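Local atomic coordinates of possible exported protein (Mycobacterium tuberculosis, PDB entry 3MAY), a protein that binds heme, free or taken from host hemoglobin, and delivers it to the membrane proteins MmpL3 and MmpL11 as part of a mycobacterial heme-iron acquisition system. Residues V35-A38 / V39-Q43; Q88-G91 / L92-V96; D65-A68 / L69-L73. All coordinates share one frame; numbering follows the deposited sequence.

From the N terminus, the long helix 8-27 comes first and the three contacts follow it in series, none enclosing or crossing another. Each joins consecutive residues, so none closes a long loop. Contact 1 is the last turns of helix 30-41, which packs on helices 8-27 and 46-57. Contact 3 is the junction where helix 60-69 hands over to helix 71-80, packed on helix 8-27. It lies on the opposite side of the chain's centre from contact 1, yet Met36 CE meets Leu66 CD1 at 4.1 Å. Contact 2, in helix 86-99, touches neither; like contact 1, it packs against a second subunit.

Contact 1: residues V35-A38 / V39-Q43; sequences VMTA and VLQQQ
A Schellman motif ends helix 30-41 here, and Val39, Leu40, Gln41 and Gln42 make the last helical bonds back to Val35, Met36, Thr37 and Ala38. Val39 N donates to Val35 O at 3.2 Å and Leu40 N to Met36 O at 3.1 Å. One carbonyl is shared: Ala38 O takes a nearly straight bond from Gln42 N (2.7 Å, 173° at the hydrogen) and a weak, strongly bent one from Gln41 N, whose main acceptor is Thr37 O. Gln43, with positive phi (78°), is the C-prime residue that turns the chain out of the helix, its N reaching weakly back to Leu40 O.

Among the side chains, Thr37 and Gln41 lie one turn apart and cross at a slant. The methyl CG2 of Thr37 does the touching, 3.4 Å from Gln41 NE2. With CG2 anti to the backbone N, OG1 falls beside that N and bonds to Asn33 O, as well as to Ala8 N of a second subunit. The CG2 branch of Val39 rests on the carbonyl of its own turn, 3.4 Å from Val35 O. Val35 packs on His55, a probable heme-binding residue, and on Leu52, while Met36 lies on Met22 and Leu26 of helix 8-27. Val39 meets Ile90 of the second subunit.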
loop_
_atom_site.group_PDB
_atom_site.type_symbol
_atom_site.label_atom_id
_atom_site.label_comp_id
_atom_site.label_asym_id
_atom_site.label_seq_id
_atom_site.Cartn_x
_atom_site.Cartn_y
_atom_site.Cartn_z
ATOM N N VAL C 35 2.828 2.523 -19.668
ATOM C CA VAL C 35 2.015 1.852 -18.687
ATOM C C VAL C 35 2.351 2.277 -17.281
ATOM O O VAL C 35 1.455 2.391 -16.435
ATOM C CB VAL C 35 2.123 0.319 -18.826
ATOM C CG1 VAL C 35 1.678 -0.363 -17.558
ATOM C CG2 VAL C 35 1.292 -0.171 -19.996
ATOM N N MET C 36 3.621 2.520 -16.983
ATOM C CA MET C 36 3.909 2.900 -15.609
ATOM C C MET C 36 3.574 4.332 -15.284
ATOM O O MET C 36 3.164 4.638 -14.184
ATOM C CB MET C 36 5.288 2.537 -15.196
ATOM C CG MET C 36 5.332 1.114 -14.914
ATOM S SD MET C 36 6.971 0.595 -14.459
ATOM C CE MET C 36 6.656 -1.177 -14.382
ATOM N N THR C 37 3.676 5.197 -16.262
ATOM C CA THR C 37 3.349 6.584 -16.054
ATOM C C THR C 37 1.842 6.721 -15.867
ATOM O O THR C 37 1.383 7.270 -14.868
ATOM C CB THR C 37 3.850 7.385 -17.227
ATOM O OG1 THR C 37 5.284 7.365 -17.200
ATOM C CG2 THR C 37 3.293 8.820 -17.175
ATOM N N ALA C 38 1.081 6.169 -16.816
ATOM C CA ALA C 38 -0.380 6.062 -16.667
ATOM C C ALA C 38 -0.723 5.634 -15.241
ATOM O O ALA C 38 -1.415 6.370 -14.591
ATOM C CB ALA C 38 -1.012 5.126 -17.717
ATOM N N VAL C 39 -0.168 4.530 -14.724
ATOM C CA VAL C 39 -0.420 4.170 -13.314
ATOM C C VAL C 39 -0.125 5.291 -12.329
ATOM O O VAL C 39 -0.944 5.562 -11.454
ATOM C CB VAL C 39 0.287 2.881 -12.821
ATOM C CG1 VAL C 39 0.023 2.671 -11.362
ATOM C CG2 VAL C 39 -0.185 1.657 -13.584
ATOM N N LEU C 40 1.022 5.953 -12.429
ATOM C CA LEU C 40 1.222 7.153 -11.578
ATOM C C LEU C 40 0.157 8.264 -11.813
ATOM O O LEU C 40 -0.274 8.900 -10.870
ATOM C CB LEU C 40 2.634 7.738 -11.705
ATOM C CG LEU C 40 3.848 6.847 -11.410
ATOM C CD1 LEU C 40 5.142 7.522 -11.925
ATOM C CD2 LEU C 40 4.000 6.461 -9.953
ATOM N N GLN C 41 -0.242 8.472 -13.066
ATOM C CA GLN C 41 -1.065 9.596 -13.516
ATOM C C GLN C 41 -2.518 9.406 -13.172
ATOM O O GLN C 41 -3.221 10.347 -12.801
ATOM C CB GLN C 41 -1.010 9.705 -15.039
ATOM C CG GLN C 41 -0.378 10.950 -15.583
ATOM C CD GLN C 41 0.129 10.779 -17.031
ATOM O OE1 GLN C 41 -0.475 10.055 -17.824
ATOM N NE2 GLN C 41 1.245 11.466 -17.371
ATOM N N GLN C 42 -2.993 8.184 -13.376
ATOM C CA GLN C 42 -4.352 7.807 -13.070
ATOM C C GLN C 42 -4.476 7.517 -11.585
ATOM O O GLN C 42 -5.547 7.173 -11.125
ATOM C CB GLN C 42 -4.758 6.603 -13.922
ATOM C CG GLN C 42 -4.871 6.912 -15.413
ATOM C CD GLN C 42 -5.087 5.666 -16.310
ATOM O OE1 GLN C 42 -4.846 4.523 -15.911
ATOM N NE2 GLN C 42 -5.494 5.904 -17.546
ATOM N N GLN C 43 -3.379 7.666 -10.843
ATOM C CA GLN C 43 -3.391 7.610 -9.369
ATOM C C GLN C 43 -3.473 6.183 -8.791
ATOM O O GLN C 43 -4.093 5.949 -7.765
ATOM C CB GLN C 43 -4.552 8.473 -8.824
ATOM C CG GLN C 43 -4.326 9.961 -8.951
ATOM C CD GLN C 43 -3.661 10.536 -7.720
ATOM O OE1 GLN C 43 -3.875 11.704 -7.378
ATOM N NE2 GLN C 43 -2.891 9.713 -7.020
#

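Contact 2: residues Q88-G91 / L92-V96; sequences QAIG and LMQAV
Four backbone bonds tie Gln88, Ala89, Ile90 and Gly91 to Leu92, Met93, Gln94 and Ala95, one regular i to i+4 step after another in the middle of helix 86-99. The straightest is Gln94 N to Ile90 O, 2.9 Å long with 169° at the hydrogen. Leu92 N to Gln88 O and Ala95 N to Gly91 O are both 2.8 Å, the latter bent to 143°, and Met93 N reaches Ala89 O at 3.1 Å.

Outside the backbone, Gln94 carries most of the contact. Its chi1 of -55° sets CG beside its own N and brings that methylene to 3.2 Å from Ile90 O. From there the extended chain slants across the Ile90 side chain, with NE2 3.8 Å from the methyl CG2 of Ile90. The amide looks beyond its own helix for its polar partner: NE2 hydrogen-bonds to the side-chain amide of Gln88 of a second subunit. OE1 lies over the glycine, 4.2 Å from Gly91 CA.

Elsewhere the methylenes settle on carbonyl oxygens. Met93 CB comes to 3.5 Å from Ile90 O before its chain bends at the sulfur, and the methyl of Ala95 lies close to Gly91 O. Ile90 packs on Leu87 of the second subunit, Met93 on Leu73 and Val96 on Phe56 of the same copy, while a third subunit brings Gln43 against Gln94. The four N-H groups are thus spent within the helix, whereas Ile90, Met93 and Gln94 offer apolar and amide groups to other copies of the protein.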
loop_
_atom_site.group_PDB
_atom_site.type_symbol
_atom_site.label_atom_id
_atom_site.label_comp_id
_atom_site.label_asym_id
_atom_site.label_seq_id
_atom_site.Cartn_x
_atom_site.Cartn_y
_atom_site.Cartn_z
ATOM N N GLN C 88 9.461 -1.172 2.127
ATOM C CA GLN C 88 9.932 -1.015 3.510
ATOM C C GLN C 88 10.673 0.323 3.565
ATOM O O GLN C 88 10.551 1.092 4.527
ATOM C CB GLN C 88 10.863 -2.176 3.920
ATOM C CG GLN C 88 10.236 -3.597 4.007
ATOM C CD GLN C 88 9.705 -3.929 5.392
ATOM O OE1 GLN C 88 8.615 -3.514 5.752
ATOM N NE2 GLN C 88 10.471 -4.680 6.171
ATOM N N ALA C 89 11.431 0.574 2.498
ATOM C CA ALA C 89 12.160 1.808 2.278
ATOM C C ALA C 89 11.174 2.976 2.232
ATOM O O ALA C 89 11.387 4.009 2.894
ATOM C CB ALA C 89 12.924 1.721 0.986
ATOM N N ILE C 90 10.085 2.813 1.477
ATOM C CA ILE C 90 9.064 3.856 1.443
ATOM C C ILE C 90 8.395 3.999 2.811
ATOM O O ILE C 90 8.126 5.117 3.285
ATOM C CB ILE C 90 8.056 3.653 0.300
ATOM C CG1 ILE C 90 8.671 4.128 -1.020
ATOM C CG2 ILE C 90 6.765 4.421 0.591
ATOM C CD1 ILE C 90 7.740 4.094 -2.174
ATOM N N GLY C 91 8.147 2.856 3.448
ATOM C CA GLY C 91 7.668 2.819 4.826
ATOM C C GLY C 91 8.475 3.727 5.742
ATOM O O GLY C 91 7.926 4.624 6.396
ATOM N N LEU C 92 9.784 3.497 5.782
ATOM C CA LEU C 92 10.694 4.284 6.614
ATOM C C LEU C 92 10.696 5.785 6.288
ATOM O O LEU C 92 10.855 6.616 7.182
ATOM C CB LEU C 92 12.113 3.724 6.521
ATOM C CG LEU C 92 13.328 4.509 7.038
ATOM C CD1 LEU C 92 13.427 4.484 8.509
ATOM C CD2 LEU C 92 14.587 3.890 6.440
ATOM N N MET C 93 10.550 6.119 5.006
ATOM C CA MET C 93 10.474 7.520 4.597
ATOM C C MET C 93 9.227 8.129 5.229
ATOM O O MET C 93 9.317 9.098 6.011
ATOM C CB MET C 93 10.463 7.649 3.079
ATOM C CG MET C 93 11.270 8.818 2.581
ATOM S SD MET C 93 10.711 9.430 0.972
ATOM C CE MET C 93 9.470 10.618 1.495
ATOM N N GLN C 94 8.077 7.515 4.944
ATOM C CA GLN C 94 6.806 7.907 5.580
ATOM C C GLN C 94 6.961 8.014 7.068
ATOM O O GLN C 94 6.386 8.925 7.665
ATOM C CB GLN C 94 5.644 6.968 5.249
ATOM C CG GLN C 94 5.394 6.771 3.740
ATOM C CD GLN C 94 4.298 5.739 3.467
ATOM O OE1 GLN C 94 4.029 4.842 4.300
ATOM N NE2 GLN C 94 3.656 5.856 2.301
ATOM N N ALA C 95 7.740 7.112 7.670
ATOM C CA ALA C 95 7.977 7.142 9.135
ATOM C C ALA C 95 8.709 8.417 9.641
ATOM O O ALA C 95 8.334 9.005 10.682
ATOM C CB ALA C 95 8.714 5.860 9.592
ATOM N N VAL C 96 9.751 8.824 8.899
ATOM C CA VAL C 96 10.416 10.102 9.090
ATOM C C VAL C 96 9.416 11.297 8.946
ATOM O O VAL C 96 9.241 12.083 9.932
ATOM C CB VAL C 96 11.623 10.326 8.144
ATOM C CG1 VAL C 96 12.303 11.688 8.464
ATOM C CG2 VAL C 96 12.622 9.160 8.197
#

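Contact 3: residues D65-A68 / L69-L73; sequences DLHA and LSQPL
Leu69 and Ser70 form the tight part of this junction, turned back on Asp65, Leu66 and His67 at the end of helix 60-69. Leu69 N gives a bond to Asp65 O at 2.9 Å, and Ser70 N follows with a longer one to Leu66 O, 3.3 Å. The leucine chain lies over the same turn, its CB 3.6 Å from Leu66 O and its CG close to Asp65 O. Ser70 adds a side-chain bond: chi1 of 80° swings OG between its own N and carbonyl carbon, from where the hydroxyl donates to His67 O at 3.3 Å. That hydroxyl bond sits where the i to i+4 pattern gives out.

The next bond steps back by three residues. Gln71 N donates to Ala68 O over 3.0 Å, arriving from well above the carbonyl plane. Pro72, whose N has no hydrogen to give, sets CD 3.9 Å from the same oxygen.

On the outer, solvent-facing side, His67 and Gln71 meet loosely. Their side chains approach at an angle, with imidazole and amide planes 63° apart and no closer than van der Waals separation. Both chains leave with CG anti to the backbone N; the glutamine then bends at chi2 (63°) to bring its amide near the ring.

The inner side faces helix 8-27, where Leu69 packs on Ser21 and Tyr25, and Pro72 on Thr14 and Val18. Asp65 OD2 joins Lys61 in a salt bridge and the hydroxyl of Tyr25, the probable axial heme ligand, in a hydrogen bond, linking helix 60-69 to helix 8-27 ahead of the junction with helix 71-80.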
loop_
_atom_site.group_PDB
_atom_site.type_symbol
_atom_site.label_atom_id
_atom_site.label_comp_id
_atom_site.label_asym_id
_atom_site.label_seq_id
_atom_site.Cartn_x
_atom_site.Cartn_y
_atom_site.Cartn_z
ATOM N N ASP C 65 12.887 -8.961 -16.547
ATOM C CA ASP C 65 13.880 -7.847 -16.451
ATOM C C ASP C 65 13.682 -7.071 -15.152
ATOM O O ASP C 65 14.607 -6.729 -14.455
ATOM C CB ASP C 65 13.744 -6.865 -17.639
ATOM C CG ASP C 65 14.350 -7.386 -18.933
ATOM O OD1 ASP C 65 15.118 -8.401 -18.946
ATOM O OD2 ASP C 65 14.037 -6.758 -19.976
ATOM N N LEU C 66 12.432 -6.784 -14.855
ATOM C CA LEU C 66 12.104 -6.095 -13.646
ATOM C C LEU C 66 12.617 -6.875 -12.463
ATOM O O LEU C 66 13.396 -6.336 -11.672
ATOM C CB LEU C 66 10.613 -5.781 -13.588
ATOM C CG LEU C 66 10.308 -4.581 -14.514
ATOM C CD1 LEU C 66 8.891 -4.551 -15.063
ATOM C CD2 LEU C 66 10.617 -3.258 -13.813
ATOM N N HIS C 67 12.284 -8.166 -12.400
ATOM C CA HIS C 67 12.914 -9.081 -11.433
ATOM C C HIS C 67 14.447 -8.949 -11.331
ATOM O O HIS C 67 14.984 -8.882 -10.236
ATOM C CB HIS C 67 12.545 -10.541 -11.738
ATOM C CG HIS C 67 12.982 -11.495 -10.675
ATOM N ND1 HIS C 67 12.326 -11.602 -9.463
ATOM C CD2 HIS C 67 14.026 -12.353 -10.617
ATOM C CE1 HIS C 67 12.943 -12.501 -8.713
ATOM N NE2 HIS C 67 13.982 -12.969 -9.386
ATOM N N ALA C 68 15.160 -8.891 -12.454
ATOM C CA ALA C 68 16.608 -8.753 -12.388
ATOM C C ALA C 68 17.082 -7.412 -11.849
ATOM O O ALA C 68 18.091 -7.355 -11.144
ATOM C CB ALA C 68 17.238 -9.021 -13.741
ATOM N N LEU C 69 16.421 -6.326 -12.236
ATOM C CA LEU C 69 16.842 -4.987 -11.756
ATOM C C LEU C 69 16.789 -4.901 -10.225
ATOM O O LEU C 69 17.647 -4.252 -9.642
ATOM C CB LEU C 69 15.961 -3.884 -12.333
ATOM C CG LEU C 69 16.473 -3.608 -13.714
ATOM C CD1 LEU C 69 15.556 -2.704 -14.436
ATOM C CD2 LEU C 69 17.925 -3.034 -13.615
ATOM N N SER C 70 15.833 -5.596 -9.584
ATOM C CA SER C 70 15.744 -5.528 -8.107
ATOM C C SER C 70 16.669 -6.485 -7.427
ATOM O O SER C 70 16.789 -6.478 -6.206
ATOM C CB SER C 70 14.326 -5.772 -7.603
ATOM O OG SER C 70 14.111 -7.150 -7.595
ATOM N N GLN C 71 17.319 -7.337 -8.211
ATOM C CA GLN C 71 18.146 -8.410 -7.646
ATOM C C GLN C 71 19.175 -7.904 -6.610
ATOM O O GLN C 71 19.434 -8.637 -5.674
ATOM C CB GLN C 71 18.837 -9.250 -8.749
ATOM C CG GLN C 71 19.533 -10.596 -8.294
ATOM C CD GLN C 71 18.543 -11.622 -7.710
ATOM O OE1 GLN C 71 18.783 -12.202 -6.640
ATOM N NE2 GLN C 71 17.430 -11.848 -8.410
ATOM N N PRO C 72 19.802 -6.695 -6.809
ATOM C CA PRO C 72 20.747 -6.238 -5.766
ATOM C C PRO C 72 20.114 -6.121 -4.354
ATOM O O PRO C 72 20.806 -6.196 -3.321
ATOM C CB PRO C 72 21.229 -4.896 -6.298
ATOM C CG PRO C 72 21.137 -5.028 -7.838
ATOM C CD PRO C 72 19.975 -5.938 -8.082
ATOM N N LEU C 73 18.801 -6.016 -4.309
ATOM C CA LEU C 73 18.116 -5.853 -3.044
ATOM C C LEU C 73 18.053 -7.212 -2.312
ATOM O O LEU C 73 18.373 -7.355 -1.104
ATOM C CB LEU C 73 16.708 -5.308 -3.332
ATOM C CG LEU C 73 16.118 -4.259 -2.390
ATOM C CD1 LEU C 73 17.095 -3.901 -1.261
ATOM C CD2 LEU C 73 15.665 -3.010 -3.210
#